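Local coordinates for protein putative acyl-CoA thioester hydrolase HI0827 (Haemophilus influenzae, PDB 1YLI) that hydrolyses acyl-coenzyme A thioesters with broad specificity as a hexamer of hotdog-fold subunits, probably long-chain fatty acyl-CoAs among them, at residues V58-V63 / F119-V124; S90-K95 / R131-E136. All blocks are in the same frame, centred on the assembly; numbering follows the deposited sequence.

Contact 1 of 2, residues V58-V63 / F119-V124. With COA (coenzyme A), chain H.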
ATOM      1  N   VAL B  58      19.336  -5.624  13.880  1.00 31.72           N
ATOM      2  CA  VAL B  58      19.066  -4.906  15.116  1.00 32.42           C
ATOM      3  C   VAL B  58      17.575  -4.898  15.357  1.00 32.38           C
ATOM      4  O   VAL B  58      16.797  -4.938  14.395  1.00 32.45           O
ATOM      5  CB  VAL B  58      19.609  -3.442  15.145  1.00 32.46           C
ATOM      6  CG1 VAL B  58      21.125  -3.419  15.039  1.00 32.24           C
ATOM      7  CG2 VAL B  58      18.992  -2.601  14.051  1.00 35.01           C
ATOM      8  N   VAL B  59      17.172  -4.863  16.629  1.00 31.51           N
ATOM      9  CA  VAL B  59      15.764  -4.671  17.001  1.00 30.69           C
ATOM     10  C   VAL B  59      15.629  -3.492  17.944  1.00 31.55           C
ATOM     11  O   VAL B  59      16.583  -3.122  18.650  1.00 32.22           O
ATOM     12  CB  VAL B  59      15.149  -5.932  17.685  1.00 30.87           C
ATOM     13  CG1 VAL B  59      15.099  -7.113  16.694  1.00 30.20           C
ATOM     14  CG2 VAL B  59      15.938  -6.330  18.943  1.00 29.98           C
ATOM     15  N   THR B  60      14.435  -2.910  17.971  1.00 31.31           N
ATOM     16  CA  THR B  60      14.126  -1.829  18.904  1.00 31.44           C
ATOM     17  C   THR B  60      13.726  -2.347  20.268  1.00 31.39           C
ATOM     18  O   THR B  60      12.771  -3.134  20.367  1.00 30.26           O
ATOM     19  CB  THR B  60      12.952  -0.985  18.355  1.00 31.67           C
ATOM     20  OG1 THR B  60      13.293  -0.548  17.040  1.00 31.93           O
ATOM     21  CG2 THR B  60      12.707   0.243  19.247  1.00 32.44           C
ATOM     22  N   VAL B  61      14.419  -1.902  21.330  1.00 30.40           N
ATOM     23  CA  VAL B  61      13.966  -2.248  22.692  1.00 30.13           C
ATOM     24  C   VAL B  61      13.327  -1.089  23.483  1.00 29.56           C
ATOM     25  O   VAL B  61      12.566  -1.331  24.397  1.00 28.40           O
ATOM     26  CB  VAL B  61      15.058  -2.915  23.587  1.00 30.74           C
ATOM     27  CG1 VAL B  61      15.477  -4.220  22.965  1.00 32.97           C
ATOM     28  CG2 VAL B  61      16.291  -1.945  23.820  1.00 30.85           C
ATOM     29  N   ALA B  62      13.667   0.156  23.172  1.00 29.44           N
ATOM     30  CA  ALA B  62      13.104   1.254  23.938  1.00 30.29           C
ATOM     31  C   ALA B  62      13.016   2.488  23.079  1.00 30.85           C
ATOM     32  O   ALA B  62      13.728   2.610  22.092  1.00 32.00           O
ATOM     33  CB  ALA B  62      13.923   1.511  25.203  1.00 28.90           C
ATOM     34  N   VAL B  63      12.106   3.392  23.439  1.00 32.07           N
ATOM     35  CA  VAL B  63      12.061   4.733  22.853  1.00 31.97           C
ATOM     36  C   VAL B  63      11.742   5.659  23.997  1.00 31.31           C
ATOM     37  O   VAL B  63      10.899   5.339  24.862  1.00 29.67           O
ATOM     38  CB  VAL B  63      10.950   4.901  21.785  1.00 32.39           C
ATOM     39  CG1 VAL B  63      11.296   6.086  20.797  1.00 33.26           C
ATOM     40  CG2 VAL B  63      10.820   3.673  21.063  1.00 35.02           C
ATOM     41  N   PHE B 119      16.178   6.473  20.419  1.00 32.44           N
ATOM     42  CA  PHE B 119      15.825   5.083  20.285  1.00 33.01           C
ATOM     43  C   PHE B 119      16.955   4.209  20.797  1.00 32.85           C
ATOM     44  O   PHE B 119      18.126   4.484  20.507  1.00 31.89           O
ATOM     45  CB  PHE B 119      15.559   4.763  18.807  1.00 34.04           C
ATOM     46  CG  PHE B 119      14.234   5.269  18.308  1.00 35.44           C
ATOM     47  CD1 PHE B 119      14.051   6.622  18.029  1.00 38.57           C
ATOM     48  CD2 PHE B 119      13.179   4.409  18.126  1.00 33.77           C
ATOM     49  CE1 PHE B 119      12.814   7.104  17.591  1.00 39.94           C
ATOM     50  CE2 PHE B 119      11.967   4.879  17.678  1.00 34.06           C
ATOM     51  CZ  PHE B 119      11.783   6.240  17.408  1.00 35.98           C
ATOM     52  N   THR B 120      16.600   3.154  21.542  1.00 31.25           N
ATOM     53  CA  THR B 120      17.564   2.134  21.914  1.00 30.91           C
ATOM     54  C   THR B 120      17.350   0.869  21.105  1.00 31.87           C
ATOM     55  O   THR B 120      16.261   0.264  21.153  1.00 31.33           O
ATOM     56  CB  THR B 120      17.504   1.795  23.392  1.00 30.77           C
ATOM     57  OG1 THR B 120      17.617   3.015  24.118  1.00 29.72           O
ATOM     58  CG2 THR B 120      18.691   0.889  23.771  1.00 30.42           C
ATOM     59  N   PHE B 121      18.384   0.495  20.351  1.00 31.33           N
ATOM     60  CA  PHE B 121      18.356  -0.707  19.540  1.00 31.34           C
ATOM     61  C   PHE B 121      19.324  -1.719  20.128  1.00 32.16           C
ATOM     62  O   PHE B 121      20.276  -1.354  20.836  1.00 32.24           O
ATOM     63  CB  PHE B 121      18.799  -0.425  18.114  1.00 30.80           C
ATOM     64  CG  PHE B 121      17.971   0.596  17.395  1.00 33.47           C
ATOM     65  CD1 PHE B 121      16.807   0.219  16.724  1.00 33.45           C
ATOM     66  CD2 PHE B 121      18.377   1.929  17.329  1.00 31.32           C
ATOM     67  CE1 PHE B 121      16.062   1.153  16.039  1.00 34.71           C
ATOM     68  CE2 PHE B 121      17.627   2.879  16.630  1.00 34.07           C
ATOM     69  CZ  PHE B 121      16.459   2.485  15.999  1.00 34.08           C
ATOM     70  N   VAL B 122      19.085  -2.999  19.835  1.00 32.16           N
ATOM     71  CA  VAL B 122      19.941  -4.083  20.317  1.00 31.38           C
ATOM     72  C   VAL B 122      20.335  -4.933  19.110  1.00 30.72           C
ATOM     73  O   VAL B 122      19.482  -5.298  18.301  1.00 29.71           O
ATOM     74  CB  VAL B 122      19.244  -4.961  21.381  1.00 31.47           C
ATOM     75  CG1 VAL B 122      20.119  -6.176  21.743  1.00 32.33           C
ATOM     76  CG2 VAL B 122      18.971  -4.175  22.661  1.00 33.28           C
ATOM     77  N   ALA B 123      21.628  -5.229  19.000  1.00 30.89           N
ATOM     78  CA  ALA B 123      22.146  -6.089  17.957  1.00 31.04           C
ATOM     79  C   ALA B 123      21.760  -7.518  18.313  1.00 31.37           C
ATOM     80  O   ALA B 123      22.038  -7.977  19.429  1.00 31.65           O
ATOM     81  CB  ALA B 123      23.700  -5.923  17.849  1.00 30.79           C
ATOM     82  N   VAL B 124      21.096  -8.214  17.387  1.00 31.62           N
ATOM     83  CA  VAL B 124      20.619  -9.577  17.644  1.00 31.45           C
ATOM     84  C   VAL B 124      21.095 -10.528  16.574  1.00 32.20           C
ATOM     85  O   VAL B 124      21.480 -10.090  15.497  1.00 31.69           O
ATOM     86  CB  VAL B 124      19.083  -9.663  17.720  1.00 31.46           C
ATOM     87  CG1 VAL B 124      18.580  -9.063  19.031  1.00 33.28           C
ATOM     88  CG2 VAL B 124      18.420  -9.005  16.513  1.00 29.18           C
TER
HETATM   89  N1A COA H 156      15.703   0.014  27.984  0.50 32.18           N
HETATM   90  C2A COA H 156      16.955   0.401  27.543  0.50 32.55           C
HETATM   91  N3A COA H 156      17.908  -0.578  27.304  0.50 33.49           N
HETATM   92  C4A COA H 156      17.606  -1.906  27.475  0.50 32.85           C
HETATM   93  C5A COA H 156      16.347  -2.292  27.917  0.50 31.70           C
HETATM   94  C6A COA H 156      15.392  -1.324  28.164  0.50 32.09           C
HETATM   95  N6A COA H 156      14.138  -1.721  28.381  0.50 32.62           N
HETATM   96  N7A COA H 156      16.298  -3.641  28.005  0.50 31.84           N
HETATM   97  C8A COA H 156      17.510  -4.122  27.649  0.50 33.00           C
HETATM   98  N9A COA H 156      18.327  -3.068  27.319  0.50 31.92           N
HETATM   99  C1B COA H 156      19.720  -3.175  26.910  0.50 31.70           C
HETATM  100  C2B COA H 156      20.586  -3.854  27.972  0.50 32.29           C
HETATM  101  O2B COA H 156      21.091  -2.953  28.925  0.50 32.85           O
HETATM  102  C3B COA H 156      21.669  -4.535  27.150  0.50 32.13           C
HETATM  103  O3B COA H 156      22.707  -3.610  26.942  0.50 30.29           O
HETATM  104  P3B COA H 156      24.250  -3.890  26.612  0.50 29.94           P
HETATM  105  O7A COA H 156      24.950  -3.907  27.926  0.50 27.76           O
HETATM  106  O8A COA H 156      24.759  -2.733  25.802  0.50 30.55           O
HETATM  107  O9A COA H 156      24.492  -5.166  25.842  0.50 26.86           O
HETATM  108  C4B COA H 156      20.948  -4.842  25.838  0.50 32.56           C
HETATM  109  O4B COA H 156      19.752  -4.066  25.826  0.50 30.55           O
HETATM  110  C5B COA H 156      20.614  -6.329  25.709  0.50 34.21           C
HETATM  111  O5B COA H 156      19.939  -6.741  26.887  0.50 36.34           O
HETATM  112  P1A COA H 156      20.013  -8.252  27.403  0.50 36.41           P
HETATM  113  O1A COA H 156      19.697  -8.266  28.886  0.50 36.80           O
HETATM  114  O2A COA H 156      21.359  -8.871  27.117  0.50 36.87           O
HETATM  115  O3A COA H 156      18.878  -9.060  26.590  0.50 35.97           O
HETATM  116  P2A COA H 156      17.336  -8.977  27.056  0.50 34.37           P
HETATM  117  O4A COA H 156      17.175  -7.769  27.961  0.50 34.12           O
HETATM  118  O5A COA H 156      16.874 -10.238  27.720  0.50 31.36           O
HETATM  119  O6A COA H 156      16.531  -8.734  25.699  0.50 33.29           O
HETATM  120  CBP COA H 156      16.159  -8.333  23.451  0.50 31.75           C
HETATM  121  CCP COA H 156      16.993  -7.915  24.649  0.50 32.06           C
HETATM  122  CDP COA H 156      16.401  -7.351  22.328  0.50 33.02           C
HETATM  123  CEP COA H 156      16.675  -9.688  22.973  0.50 31.05           C
HETATM  124  CAP COA H 156      14.655  -8.408  23.844  0.50 33.00           C
HETATM  125  OAP COA H 156      14.220  -7.429  24.780  0.50 33.49           O
HETATM  126  C9P COA H 156      13.674  -8.534  22.698  0.50 31.82           C
HETATM  127  O9P COA H 156      13.846  -9.545  21.742  0.50 33.85           O
HETATM  128  N8P COA H 156      12.660  -7.683  22.634  0.50 30.78           N
HETATM  129  C7P COA H 156      11.854  -7.558  21.425  0.50 32.04           C
HETATM  130  C6P COA H 156      12.422  -6.489  20.518  0.50 30.21           C
HETATM  131  C5P COA H 156      11.531  -6.267  19.323  0.50 32.98           C
HETATM  132  O5P COA H 156      11.267  -7.199  18.544  0.50 32.45           O
HETATM  133  N4P COA H 156      11.083  -5.007  19.184  0.50 34.71           N
HETATM  134  C3P COA H 156      10.314  -4.500  18.064  0.50 31.59           C
HETATM  135  C2P COA H 156       8.863  -4.985  18.004  0.50 34.15           C
HETATM  136  S1P COA H 156       8.274  -5.776  19.518  0.50 34.75           S

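Contact 2 of 2, residues S90-K95 / R131-E136. With COA (coenzyme A), chain H.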
ATOM      1  N   SER B  90      25.915  -4.840  23.237  1.00 34.25           N
ATOM      2  CA  SER B  90      25.007  -5.112  22.126  1.00 34.21           C
ATOM      3  C   SER B  90      24.015  -3.983  21.867  1.00 33.26           C
ATOM      4  O   SER B  90      23.273  -4.038  20.905  1.00 33.49           O
ATOM      5  CB  SER B  90      24.261  -6.420  22.360  1.00 34.02           C
ATOM      6  OG  SER B  90      23.355  -6.312  23.439  1.00 35.52           O
ATOM      7  N   SER B  91      23.986  -2.977  22.730  1.00 32.88           N
ATOM      8  CA  SER B  91      23.006  -1.904  22.582  1.00 32.59           C
ATOM      9  C   SER B  91      23.601  -0.671  21.879  1.00 33.01           C
ATOM     10  O   SER B  91      24.806  -0.393  21.970  1.00 32.35           O
ATOM     11  CB  SER B  91      22.422  -1.515  23.942  1.00 32.10           C
ATOM     12  OG  SER B  91      23.388  -0.753  24.648  1.00 33.44           O
ATOM     13  N   ILE B  92      22.734   0.083  21.221  1.00 34.02           N
ATOM     14  CA  ILE B  92      23.115   1.293  20.497  1.00 36.17           C
ATOM     15  C   ILE B  92      22.021   2.337  20.668  1.00 35.00           C
ATOM     16  O   ILE B  92      20.855   2.071  20.394  1.00 35.46           O
ATOM     17  CB  ILE B  92      23.262   1.062  18.966  1.00 36.65           C
ATOM     18  CG1 ILE B  92      24.187  -0.102  18.666  1.00 37.93           C
ATOM     19  CG2 ILE B  92      23.837   2.302  18.278  1.00 39.04           C
ATOM     20  CD1 ILE B  92      24.383  -0.323  17.157  1.00 38.02           C
ATOM     21  N   LYS B  93      22.399   3.514  21.135  1.00 34.98           N
ATOM     22  CA  LYS B  93      21.414   4.567  21.326  1.00 34.95           C
ATOM     23  C   LYS B  93      21.557   5.541  20.171  1.00 34.77           C
ATOM     24  O   LYS B  93      22.671   6.036  19.917  1.00 34.64           O
ATOM     25  CB  LYS B  93      21.612   5.249  22.678  1.00 33.85           C
ATOM     26  CG  LYS B  93      21.104   4.402  23.821  1.00 35.27           C
ATOM     27  CD  LYS B  93      21.222   5.117  25.129  1.00 37.27           C
ATOM     28  CE  LYS B  93      20.723   4.273  26.283  1.00 37.68           C
ATOM     29  NZ  LYS B  93      19.246   4.061  26.171  1.00 40.07           N
ATOM     30  N   ILE B  94      20.460   5.761  19.444  1.00 33.85           N
ATOM     31  CA  ILE B  94      20.445   6.737  18.339  1.00 34.42           C
ATOM     32  C   ILE B  94      19.406   7.829  18.590  1.00 34.35           C
ATOM     33  O   ILE B  94      18.205   7.537  18.789  1.00 34.35           O
ATOM     34  CB  ILE B  94      20.232   6.047  16.952  1.00 33.68           C
ATOM     35  CG1 ILE B  94      21.475   5.245  16.584  1.00 36.75           C
ATOM     36  CG2 ILE B  94      19.993   7.079  15.822  1.00 31.57           C
ATOM     37  CD1 ILE B  94      21.086   3.921  16.239  1.00 42.59           C
ATOM     38  N   LYS B  95      19.858   9.077  18.640  1.00 33.31           N
ATOM     39  CA  LYS B  95      18.913  10.205  18.658  1.00 32.66           C
ATOM     40  C   LYS B  95      18.462  10.575  17.242  1.00 33.06           C
ATOM     41  O   LYS B  95      19.286  10.803  16.378  1.00 33.06           O
ATOM     42  CB  LYS B  95      19.495  11.404  19.402  1.00 33.00           C
ATOM     43  CG  LYS B  95      18.519  12.516  19.597  1.00 34.06           C
ATOM     44  CD  LYS B  95      19.002  13.530  20.600  1.00 37.31           C
ATOM     45  CE  LYS B  95      17.883  14.531  20.936  1.00 36.45           C
ATOM     46  NZ  LYS B  95      18.459  15.618  21.811  1.00 38.95           N
ATOM     47  N   ARG B 131      23.594 -10.025  20.493  1.00 32.70           N
ATOM     48  CA  ARG B 131      24.957 -10.375  20.061  1.00 32.50           C
ATOM     49  C   ARG B 131      25.917  -9.223  20.301  1.00 32.48           C
ATOM     50  O   ARG B 131      25.520  -8.070  20.327  1.00 32.49           O
ATOM     51  CB  ARG B 131      25.029 -10.853  18.588  1.00 32.41           C
ATOM     52  CG  ARG B 131      24.496  -9.864  17.587  1.00 31.64           C
ATOM     53  CD  ARG B 131      24.726 -10.239  16.111  1.00 32.20           C
ATOM     54  NE  ARG B 131      24.111  -9.155  15.378  1.00 32.38           N
ATOM     55  CZ  ARG B 131      24.733  -8.063  14.958  1.00 32.86           C
ATOM     56  NH1 ARG B 131      26.051  -7.919  15.102  1.00 31.79           N
ATOM     57  NH2 ARG B 131      24.016  -7.101  14.391  1.00 31.16           N
ATOM     58  N   THR B 132      27.186  -9.546  20.488  1.00 32.31           N
ATOM     59  CA  THR B 132      28.182  -8.521  20.753  1.00 32.80           C
ATOM     60  C   THR B 132      28.502  -7.762  19.467  1.00 33.05           C
ATOM     61  O   THR B 132      28.871  -8.359  18.452  1.00 32.94           O
ATOM     62  CB  THR B 132      29.436  -9.141  21.388  1.00 32.45           C
ATOM     63  OG1 THR B 132      29.049  -9.873  22.559  1.00 31.94           O
ATOM     64  CG2 THR B 132      30.437  -8.067  21.796  1.00 32.90           C
ATOM     65  N   ILE B 133      28.317  -6.450  19.497  1.00 32.97           N
ATOM     66  CA  ILE B 133      28.750  -5.615  18.384  1.00 33.53           C
ATOM     67  C   ILE B 133      30.262  -5.732  18.140  1.00 34.11           C
ATOM     68  O   ILE B 133      31.079  -5.602  19.080  1.00 34.39           O
ATOM     69  CB  ILE B 133      28.336  -4.152  18.573  1.00 33.97           C
ATOM     70  CG1 ILE B 133      26.817  -4.055  18.620  1.00 32.83           C
ATOM     71  CG2 ILE B 133      28.937  -3.290  17.479  1.00 32.81           C
ATOM     72  CD1 ILE B 133      26.316  -2.799  19.265  1.00 33.12           C
ATOM     73  N   PRO B 134      30.654  -6.021  16.885  1.00 34.64           N
ATOM     74  CA  PRO B 134      32.089  -6.234  16.661  1.00 35.17           C
ATOM     75  C   PRO B 134      32.893  -4.920  16.776  1.00 35.70           C
ATOM     76  O   PRO B 134      32.571  -3.944  16.134  1.00 34.84           O
ATOM     77  CB  PRO B 134      32.134  -6.828  15.244  1.00 34.54           C
ATOM     78  CG  PRO B 134      30.905  -6.348  14.581  1.00 34.74           C
ATOM     79  CD  PRO B 134      29.859  -6.189  15.651  1.00 34.72           C
ATOM     80  N   ARG B 135      33.914  -4.921  17.620  1.00 37.39           N
ATOM     81  CA  ARG B 135      34.713  -3.724  17.927  1.00 39.34           C
ATOM     82  C   ARG B 135      36.075  -3.683  17.227  1.00 40.27           C
ATOM     83  O   ARG B 135      36.754  -2.651  17.236  1.00 40.74           O
ATOM     84  CB  ARG B 135      34.903  -3.599  19.443  1.00 39.44           C
ATOM     85  CG  ARG B 135      33.588  -3.426  20.203  1.00 40.79           C
ATOM     86  CD  ARG B 135      33.751  -2.341  21.253  1.00 42.94           C
ATOM     87  NE  ARG B 135      32.462  -1.873  21.761  1.00 42.77           N
ATOM     88  CZ  ARG B 135      32.237  -0.637  22.204  1.00 43.26           C
ATOM     89  NH1 ARG B 135      33.203   0.276  22.196  1.00 44.83           N
ATOM     90  NH2 ARG B 135      31.049  -0.309  22.661  1.00 42.05           N
ATOM     91  N   GLU B 136      36.473  -4.797  16.624  1.00 41.21           N
ATOM     92  CA  GLU B 136      37.726  -4.855  15.879  1.00 42.17           C
ATOM     93  C   GLU B 136      37.406  -4.570  14.430  1.00 41.81           C
ATOM     94  O   GLU B 136      36.548  -5.231  13.856  1.00 42.26           O
ATOM     95  CB  GLU B 136      38.341  -6.258  15.995  1.00 42.98           C
ATOM     96  CG  GLU B 136      39.897  -6.312  16.082  1.00 47.59           C
ATOM     97  CD  GLU B 136      40.445  -5.994  17.494  1.00 52.90           C
ATOM     98  OE1 GLU B 136      39.615  -5.624  18.374  1.00 54.66           O
ATOM     99  OE2 GLU B 136      41.695  -6.118  17.719  1.00 53.41           O
TER
HETATM  100  N1A COA H 156      15.703   0.014  27.984  0.50 32.18           N
HETATM  101  C2A COA H 156      16.955   0.401  27.543  0.50 32.55           C
HETATM  102  N3A COA H 156      17.908  -0.578  27.304  0.50 33.49           N
HETATM  103  C4A COA H 156      17.606  -1.906  27.475  0.50 32.85           C
HETATM  104  C5A COA H 156      16.347  -2.292  27.917  0.50 31.70           C
HETATM  105  C6A COA H 156      15.392  -1.324  28.164  0.50 32.09           C
HETATM  106  N6A COA H 156      14.138  -1.721  28.381  0.50 32.62           N
HETATM  107  N7A COA H 156      16.298  -3.641  28.005  0.50 31.84           N
HETATM  108  C8A COA H 156      17.510  -4.122  27.649  0.50 33.00           C
HETATM  109  N9A COA H 156      18.327  -3.068  27.319  0.50 31.92           N
HETATM  110  C1B COA H 156      19.720  -3.175  26.910  0.50 31.70           C
HETATM  111  C2B COA H 156      20.586  -3.854  27.972  0.50 32.29           C
HETATM  112  O2B COA H 156      21.091  -2.953  28.925  0.50 32.85           O
HETATM  113  C3B COA H 156      21.669  -4.535  27.150  0.50 32.13           C
HETATM  114  O3B COA H 156      22.707  -3.610  26.942  0.50 30.29           O
HETATM  115  P3B COA H 156      24.250  -3.890  26.612  0.50 29.94           P
HETATM  116  O7A COA H 156      24.950  -3.907  27.926  0.50 27.76           O
HETATM  117  O8A COA H 156      24.759  -2.733  25.802  0.50 30.55           O
HETATM  118  O9A COA H 156      24.492  -5.166  25.842  0.50 26.86           O
HETATM  119  C4B COA H 156      20.948  -4.842  25.838  0.50 32.56           C
HETATM  120  O4B COA H 156      19.752  -4.066  25.826  0.50 30.55           O
HETATM  121  C5B COA H 156      20.614  -6.329  25.709  0.50 34.21           C
HETATM  122  O5B COA H 156      19.939  -6.741  26.887  0.50 36.34           O
HETATM  123  P1A COA H 156      20.013  -8.252  27.403  0.50 36.41           P
HETATM  124  O1A COA H 156      19.697  -8.266  28.886  0.50 36.80           O
HETATM  125  O2A COA H 156      21.359  -8.871  27.117  0.50 36.87           O
HETATM  126  O3A COA H 156      18.878  -9.060  26.590  0.50 35.97           O
HETATM  127  P2A COA H 156      17.336  -8.977  27.056  0.50 34.37           P
HETATM  128  O4A COA H 156      17.175  -7.769  27.961  0.50 34.12           O
HETATM  129  O5A COA H 156      16.874 -10.238  27.720  0.50 31.36           O
HETATM  130  O6A COA H 156      16.531  -8.734  25.699  0.50 33.29           O
HETATM  131  CBP COA H 156      16.159  -8.333  23.451  0.50 31.75           C
HETATM  132  CCP COA H 156      16.993  -7.915  24.649  0.50 32.06           C
HETATM  133  CDP COA H 156      16.401  -7.351  22.328  0.50 33.02           C
HETATM  134  CEP COA H 156      16.675  -9.688  22.973  0.50 31.05           C
HETATM  135  CAP COA H 156      14.655  -8.408  23.844  0.50 33.00           C
HETATM  136  OAP COA H 156      14.220  -7.429  24.780  0.50 33.49           O
HETATM  137  C9P COA H 156      13.674  -8.534  22.698  0.50 31.82           C
HETATM  138  O9P COA H 156      13.846  -9.545  21.742  0.50 33.85           O
HETATM  139  N8P COA H 156      12.660  -7.683  22.634  0.50 30.78           N
HETATM  140  C7P COA H 156      11.854  -7.558  21.425  0.50 32.04           C
HETATM  141  C6P COA H 156      12.422  -6.489  20.518  0.50 30.21           C
HETATM  142  C5P COA H 156      11.531  -6.267  19.323  0.50 32.98           C
HETATM  143  O5P COA H 156      11.267  -7.199  18.544  0.50 32.45           O
HETATM  144  N4P COA H 156      11.083  -5.007  19.184  0.50 34.71           N
HETATM  145  C3P COA H 156      10.314  -4.500  18.064  0.50 31.59           C
HETATM  146  C2P COA H 156       8.863  -4.985  18.004  0.50 34.15           C
HETATM  147  S1P COA H 156       8.274  -5.776  19.518  0.50 34.75           S

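Contact 1 of 2, residues V58-V63 / F119-V124
Val-63 lays CG1 over one face of the Phe-119 ring, 3.4 Å from the ring centroid and 14° off the normal, a CH-pi contact, while Thr-60 CG2 sits at the edge of the same ring. The neighbouring Phe-121 ring has Val-59 O near its plane at the edge, and its CE1 lies 3.4 Å from Thr-60 OG1, whose hydrogen bond goes to Asp-43. This is the sheet face turned to helix 35-54, with Met-42 against Phe-119 and Ala-47 against Phe-121.

The strands run antiparallel. Val-59 and Val-122 form a hydrogen-bonded pair, with Val-122 N to Val-59 O at 2.8 Å. Beyond Thr-60 the register slips by one: Val-61 and Ala-62 both donate to Thr-120 O, at 2.8 Å from Val-61 N and 3.3 Å from Ala-62 N, a classic beta bulge. Ala-62 N approaches a lone pair of Thr-120 O, in its carbonyl plane.

Coenzyme A lies across the other face. With CG1 anti to its carbonyl carbon (chi1 -62°), Val-61 sets that methyl against both Val-122 CG2 and the pantetheine methyl CDP, 3.3 Å from the latter. Ala-62 CB approaches adenine N1A at 3.6 Å. Thr-60 O accepts from pantetheine N4P at 2.8 Å, so this strand pair appears to hold the ligand by apolar contact and one backbone carbonyl rather than by charge.

Contact 2 of 2, residues S90-K95 / R131-E136
Ile-133 reaches over to strand 91-101 with the end of its side chain: CD1 lies 3.5 Å from Ile-92 CG1, a snug carbon-carbon contact, and 3.7 Å from Ser-90 C. With CG1 anti to the carbonyl carbon (chi1 -62°) and the chain extended beyond it (chi2 160°), the delta methyl is carried to the start of the strand, where the two isoleucines cross obliquely. Val-87 of the adjacent strand also touches Ile-133, and Ile-53 and Ala-54 of helix 35-54 pack on Ile-92, so this apolar end is buried. No hydrogen bond joins the two segments.

In the hotdog fold, strand 91-101 belongs to the antiparallel sheet that curves around the long helix 35-54, and the loop after strand 111-123 is laid against its beginning. Here the strand start also receives the 3'-phosphate of coenzyme A. Ser-90 grips O9A through both N and OG, the latter at 2.9 Å, and Ser-91 does the same for O8A, with OG at 2.7 Å and N at 3.2 Å. Two backbone N-H groups and two hydroxyls probably help to offset the phosphate charge.

The opposite character prevails along the loop. Thr-132 is solvent-exposed and turns its CB away from the strand, binding Arg-89 through OG1. Arg-135 is likewise exposed, although its NH2 still bonds Gly-88 O. Arg-131, partly exposed, directs its guanidinium back to the backbone oxygens of Val-124, Ala-54 and Arg-57.

How the contacts relate
The centres of contacts 1 and 2 lie about 10 Å apart on the same side of the chain's centre, and their segments alternate in sequence: 58-63, 90-95, 119-124, 131-136. Strand 111-123 lies between strands 58-67 and 91-101 in the five-stranded antiparallel sheet. Probable backbone hydrogen bonds join the contacts, Ala-123 N to Ser-90 O and Ala-123 O to Arg-131 N, both 2.8 Å, while Phe-121 packs on Ile-94. Both touch one coenzyme A, contact 1 along the pantetheine and adenine and contact 2 at the 3'-phosphate. Asn-67 of the second subunit also bonds this ligand, so the binding site spans a subunit interface.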